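Local coordinates for sensor protein (Shewanella oneidensis, PDB 3LIC), which is a putative membrane-bound sensor histidine kinase whose extracellular PDC-fold domain probably detects signals outside the cell for a two-component regulatory system, at residues Gln213-Lys216 with Asn217-Phe220; Val258-Lys262 with His263-Ala267. All blocks are in the same frame, centred on the assembly; numbering follows the deposited sequence.

Contact 1. Residues Gln213-Lys216 with Asn217-Phe220; sequences QNIK and NIAF
N214, I215, N217 and I218 form a compact local turn on the protein surface, where the loop after helix 198-201 winds into helix 218-226. The first evidence is an Asx turn: N214 OD1 accepts from K216 N at 2.8 Å, the donor tilted 34° from the amide's carbonyl plane. A chi1 of 174° swings the N214 amide away from its own N to the carbonyl side, on the course the chain takes to K216. The main-chain carbonyl of N214 adds a second link, its O accepting from N217 N at 2.7 Å, with the donor standing above the carbonyl plane. A weak bond of 3.4 Å from I218 N to I215 O continues the winding. On the outer side, I215 and I218 run side by side and point the same way, their CD1 atoms 3.7 Å apart. A water donates to K216 O. N217 is buried, and its amide looks beyond the turn: ND2 bonds to D211 O and OD1 accepts from V235 N. Replacing N217 by an alanine removes both amide arms, and D211 O and V235 N would probably be left without these mates, the turn less firmly tied to strand 230-235. That strand also receives N214 and K216 on V235, while F220 stacks on F234 and reaches A244 and V246 of strand 241-248.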
loop_
_atom_site.group_PDB
_atom_site.type_symbol
_atom_site.label_atom_id
_atom_site.label_comp_id
_atom_site.label_asym_id
_atom_site.label_seq_id
_atom_site.Cartn_x
_atom_site.Cartn_y
_atom_site.Cartn_z
ATOM N N GLN A 213 8.974 15.990 19.724
ATOM C CA GLN A 213 9.587 16.681 20.834
ATOM C C GLN A 213 9.224 18.173 20.797
ATOM O O GLN A 213 9.713 18.946 21.631
ATOM C CB GLN A 213 11.118 16.498 20.841
ATOM C CG GLN A 213 11.617 15.127 21.355
ATOM C CD GLN A 213 10.877 14.630 22.622
ATOM O OE1 GLN A 213 10.781 15.343 23.644
ATOM N NE2 GLN A 213 10.365 13.391 22.562
ATOM N N ASN A 214 8.367 18.575 19.853
ATOM C CA ASN A 214 8.017 19.998 19.702
ATOM C C ASN A 214 6.653 20.316 20.306
ATOM O O ASN A 214 5.653 19.698 19.946
ATOM C CB ASN A 214 8.107 20.453 18.243
ATOM C CG ASN A 214 7.615 21.845 18.053
ATOM O OD1 ASN A 214 6.899 22.361 18.895
ATOM N ND2 ASN A 214 7.968 22.462 16.947
ATOM N N ILE A 215 6.632 21.256 21.250
ATOM C CA ILE A 215 5.402 21.560 22.032
ATOM C C ILE A 215 4.169 21.712 21.155
ATOM O O ILE A 215 3.102 21.262 21.503
ATOM C CB ILE A 215 5.550 22.853 22.901
ATOM C CG1 ILE A 215 6.389 22.548 24.120
ATOM C CG2 ILE A 215 4.178 23.337 23.385
ATOM C CD1 ILE A 215 5.914 21.263 24.842
ATOM N N LYS A 216 4.342 22.357 20.011
ATOM C CA LYS A 216 3.271 22.556 19.058
ATOM C C LYS A 216 2.692 21.288 18.473
ATOM O O LYS A 216 1.537 21.290 18.062
ATOM C CB LYS A 216 3.735 23.511 17.983
ATOM C CG LYS A 216 4.310 24.762 18.617
ATOM C CD LYS A 216 4.741 25.822 17.617
ATOM C CE LYS A 216 6.238 25.963 17.675
ATOM N NZ LYS A 216 6.664 27.176 16.929
ATOM N N ASN A 217 3.435 20.181 18.487
ATOM C CA ASN A 217 2.932 18.966 17.822
ATOM C C ASN A 217 2.201 18.008 18.696
ATOM O O ASN A 217 1.715 16.983 18.232
ATOM C CB ASN A 217 4.032 18.220 17.093
ATOM C CG ASN A 217 4.633 19.041 15.964
ATOM O OD1 ASN A 217 4.046 20.025 15.478
ATOM N ND2 ASN A 217 5.836 18.658 15.560
ATOM N N ILE A 218 2.106 18.343 19.971
ATOM C CA ILE A 218 1.553 17.409 20.934
ATOM C C ILE A 218 0.170 16.945 20.555
ATOM O O ILE A 218 -0.081 15.739 20.549
ATOM C CB ILE A 218 1.538 17.989 22.362
ATOM C CG1 ILE A 218 2.980 18.274 22.800
ATOM C CG2 ILE A 218 0.727 17.031 23.340
ATOM C CD1 ILE A 218 3.106 18.859 24.228
ATOM N N ALA A 219 -0.746 17.880 20.262
ATOM C CA ALA A 219 -2.124 17.477 19.965
ATOM C C ALA A 219 -2.183 16.644 18.677
ATOM O O ALA A 219 -2.972 15.699 18.569
ATOM C CB ALA A 219 -3.065 18.688 19.889
ATOM N N PHE A 220 -1.361 16.993 17.688
ATOM C CA PHE A 220 -1.316 16.191 16.469
ATOM C C PHE A 220 -0.791 14.789 16.843
ATOM O O PHE A 220 -1.388 13.773 16.488
ATOM C CB PHE A 220 -0.458 16.884 15.389
ATOM C CG PHE A 220 -0.526 16.225 14.041
ATOM C CD1 PHE A 220 -1.737 15.861 13.507
ATOM C CD2 PHE A 220 0.650 15.950 13.314
ATOM C CE1 PHE A 220 -1.832 15.244 12.277
ATOM C CE2 PHE A 220 0.580 15.327 12.067
ATOM C CZ PHE A 220 -0.681 14.970 11.538
HETATM O O HOH W 1 -0.543 19.246 17.378
#

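Contact 2. Residues Val258-Lys262 with His263-Ala267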
loop_
_atom_site.group_PDB
_atom_site.type_symbol
_atom_site.label_atom_id
_atom_site.label_comp_id
_atom_site.label_asym_id
_atom_site.label_seq_id
_atom_site.Cartn_x
_atom_site.Cartn_y
_atom_site.Cartn_z
ATOM N N VAL A 258 -4.642 14.657 5.573
ATOM C CA VAL A 258 -4.550 15.788 4.624
ATOM C C VAL A 258 -4.068 17.029 5.395
ATOM O O VAL A 258 -4.608 17.382 6.434
ATOM C CB VAL A 258 -5.925 16.111 3.988
ATOM C CG1 VAL A 258 -5.799 17.296 2.992
ATOM C CG2 VAL A 258 -6.526 14.844 3.299
HETATM N N MSE A 259 -3.035 17.674 4.900
HETATM C CA MSE A 259 -2.410 18.792 5.599
HETATM C C MSE A 259 -2.019 19.791 4.533
HETATM O O MSE A 259 -1.516 19.389 3.476
HETATM C CB MSE A 259 -1.183 18.320 6.352
HETATM C CG MSE A 259 -0.093 17.890 5.456
HETATM SE SE MSE A 259 1.037 16.477 6.259
HETATM C CE MSE A 259 0.183 14.962 5.400
ATOM N N VAL A 260 -2.268 21.081 4.791
ATOM C CA VAL A 260 -1.863 22.153 3.873
ATOM C C VAL A 260 -1.218 23.274 4.703
ATOM O O VAL A 260 -1.640 23.544 5.827
ATOM C CB VAL A 260 -3.084 22.688 3.094
ATOM C CG1 VAL A 260 -2.685 23.738 2.003
ATOM C CG2 VAL A 260 -3.900 21.531 2.502
ATOM N N PRO A 261 -0.148 23.891 4.190
ATOM C CA PRO A 261 0.431 24.959 5.047
ATOM C C PRO A 261 -0.625 26.000 5.375
ATOM O O PRO A 261 -1.459 26.326 4.538
ATOM C CB PRO A 261 1.527 25.568 4.194
ATOM C CG PRO A 261 1.930 24.352 3.189
ATOM C CD PRO A 261 0.632 23.618 2.952
ATOM N N LYS A 262 -0.620 26.474 6.617
ATOM C CA LYS A 262 -1.594 27.460 7.044
ATOM C C LYS A 262 -1.584 28.771 6.219
ATOM O O LYS A 262 -2.654 29.310 5.920
ATOM C CB LYS A 262 -1.388 27.785 8.539
ATOM C CG LYS A 262 -2.487 28.669 9.052
ATOM C CD LYS A 262 -2.424 28.794 10.571
ATOM C CE LYS A 262 -1.420 29.895 10.976
ATOM N NZ LYS A 262 -1.160 29.988 12.460
ATOM N N HIS A 263 -0.406 29.319 5.888
ATOM C CA HIS A 263 -0.307 30.582 5.109
ATOM C C HIS A 263 -1.137 30.485 3.844
ATOM O O HIS A 263 -1.908 31.383 3.476
ATOM C CB HIS A 263 1.177 30.952 4.764
ATOM C CG HIS A 263 1.969 29.891 4.027
ATOM N ND1 HIS A 263 1.842 29.660 2.667
ATOM C CD2 HIS A 263 2.979 29.081 4.446
ATOM C CE1 HIS A 263 2.694 28.726 2.291
ATOM N NE2 HIS A 263 3.397 28.356 3.348
ATOM N N GLU A 264 -0.940 29.351 3.179
ATOM C CA GLU A 264 -1.583 29.027 1.914
ATOM C C GLU A 264 -3.078 28.800 2.121
ATOM O O GLU A 264 -3.885 29.279 1.334
ATOM C CB GLU A 264 -0.932 27.766 1.300
ATOM C CG GLU A 264 -1.814 27.087 0.291
ATOM C CD GLU A 264 -1.201 25.811 -0.350
ATOM O OE1 GLU A 264 0.000 25.482 -0.125
ATOM O OE2 GLU A 264 -1.953 25.176 -1.119
ATOM N N LEU A 265 -3.469 28.080 3.166
ATOM C CA LEU A 265 -4.915 27.911 3.349
ATOM C C LEU A 265 -5.595 29.281 3.572
ATOM O O LEU A 265 -6.646 29.567 2.936
ATOM C CB LEU A 265 -5.267 26.929 4.474
ATOM C CG LEU A 265 -4.990 25.459 4.191
ATOM C CD1 LEU A 265 -5.195 24.637 5.476
ATOM C CD2 LEU A 265 -5.931 24.987 3.057
ATOM N N PHE A 266 -5.011 30.107 4.472
ATOM C CA PHE A 266 -5.533 31.489 4.685
ATOM C C PHE A 266 -5.482 32.352 3.408
ATOM O O PHE A 266 -6.475 32.944 3.029
ATOM C CB PHE A 266 -4.873 32.190 5.887
ATOM C CG PHE A 266 -5.367 31.675 7.219
ATOM C CD1 PHE A 266 -5.055 30.390 7.649
ATOM C CD2 PHE A 266 -6.187 32.463 8.036
ATOM C CE1 PHE A 266 -5.524 29.890 8.894
ATOM C CE2 PHE A 266 -6.663 31.957 9.304
ATOM C CZ PHE A 266 -6.341 30.679 9.716
ATOM N N ALA A 267 -4.351 32.381 2.703
ATOM C CA ALA A 267 -4.319 33.150 1.433
ATOM C C ALA A 267 -5.520 32.868 0.473
ATOM O O ALA A 267 -6.151 33.845 0.032
ATOM C CB ALA A 267 -2.985 33.008 0.718
#
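Backbone hydrogen bonds, apolar packing, a charged contact and a CH-pi contact join the end of strand 255-261, V260 and P261, and the first helical residue, K262, to the opening turn of helix 262-268. Two main-chain bonds start that helix: L265 N donates to P261 O at 3.0 Å, in the carbonyl plane, and F266 N to K262 O at 2.9 Å. P261 thus holds the N-cap position, its carbonyl spent on the helix. In the apolar packing the V260 side chain meets L265 at about a right angle; its CB lies 3.5 Å from L265 CG, and both leucine methyls also touch it. One turn apart, K262 CG and CD come up obliquely at the CD1-CE1 side of the F266 ring, CG 3.3 Å from CE1. The charged contact is E264, its CD 3.5 Å from V260 CG1. With E264 CG anti to the backbone N (chi1 159°) and the chain extended beyond it, this acid reaches back past the strand end, where OE2 forms a salt bridge with R182. The CH-pi contact holds for one of two H263 conformers: there P261 CB sits over one imidazole face, 3.8 Å from the centroid and 27° off the normal. The short strand and helix axes lie at 80°, so the chain turns sharply here. Strand 241-248 flanks the corner, touched by P261 at Y242 and by K262 and L265 at L243, while F266 meets Y3, I6 and L10 of the long helix 2-46.

Overall arrangement
From the N terminus the chain runs through helix 2-46 and a six-stranded antiparallel sheet before entering the five-stranded sheet, which contact 1 flanks and contact 2 extends from its strand 255-261. Contact 1 comes first, turning the loop after helix 198-201 into helix 218-226. The chain then forms strands 230-235, 241-248 and 255-261, and contact 2 turns the last of these into the terminal helix 262-268. The two are in series, neither nested nor crossed, with centres 18 Å apart and nearest atoms about 6 Å apart, without touching. Strand 241-248 takes side chains from both: F220 from contact 1, P261 and L265 from contact 2. Contact 2 also brings the first and last modelled helices together.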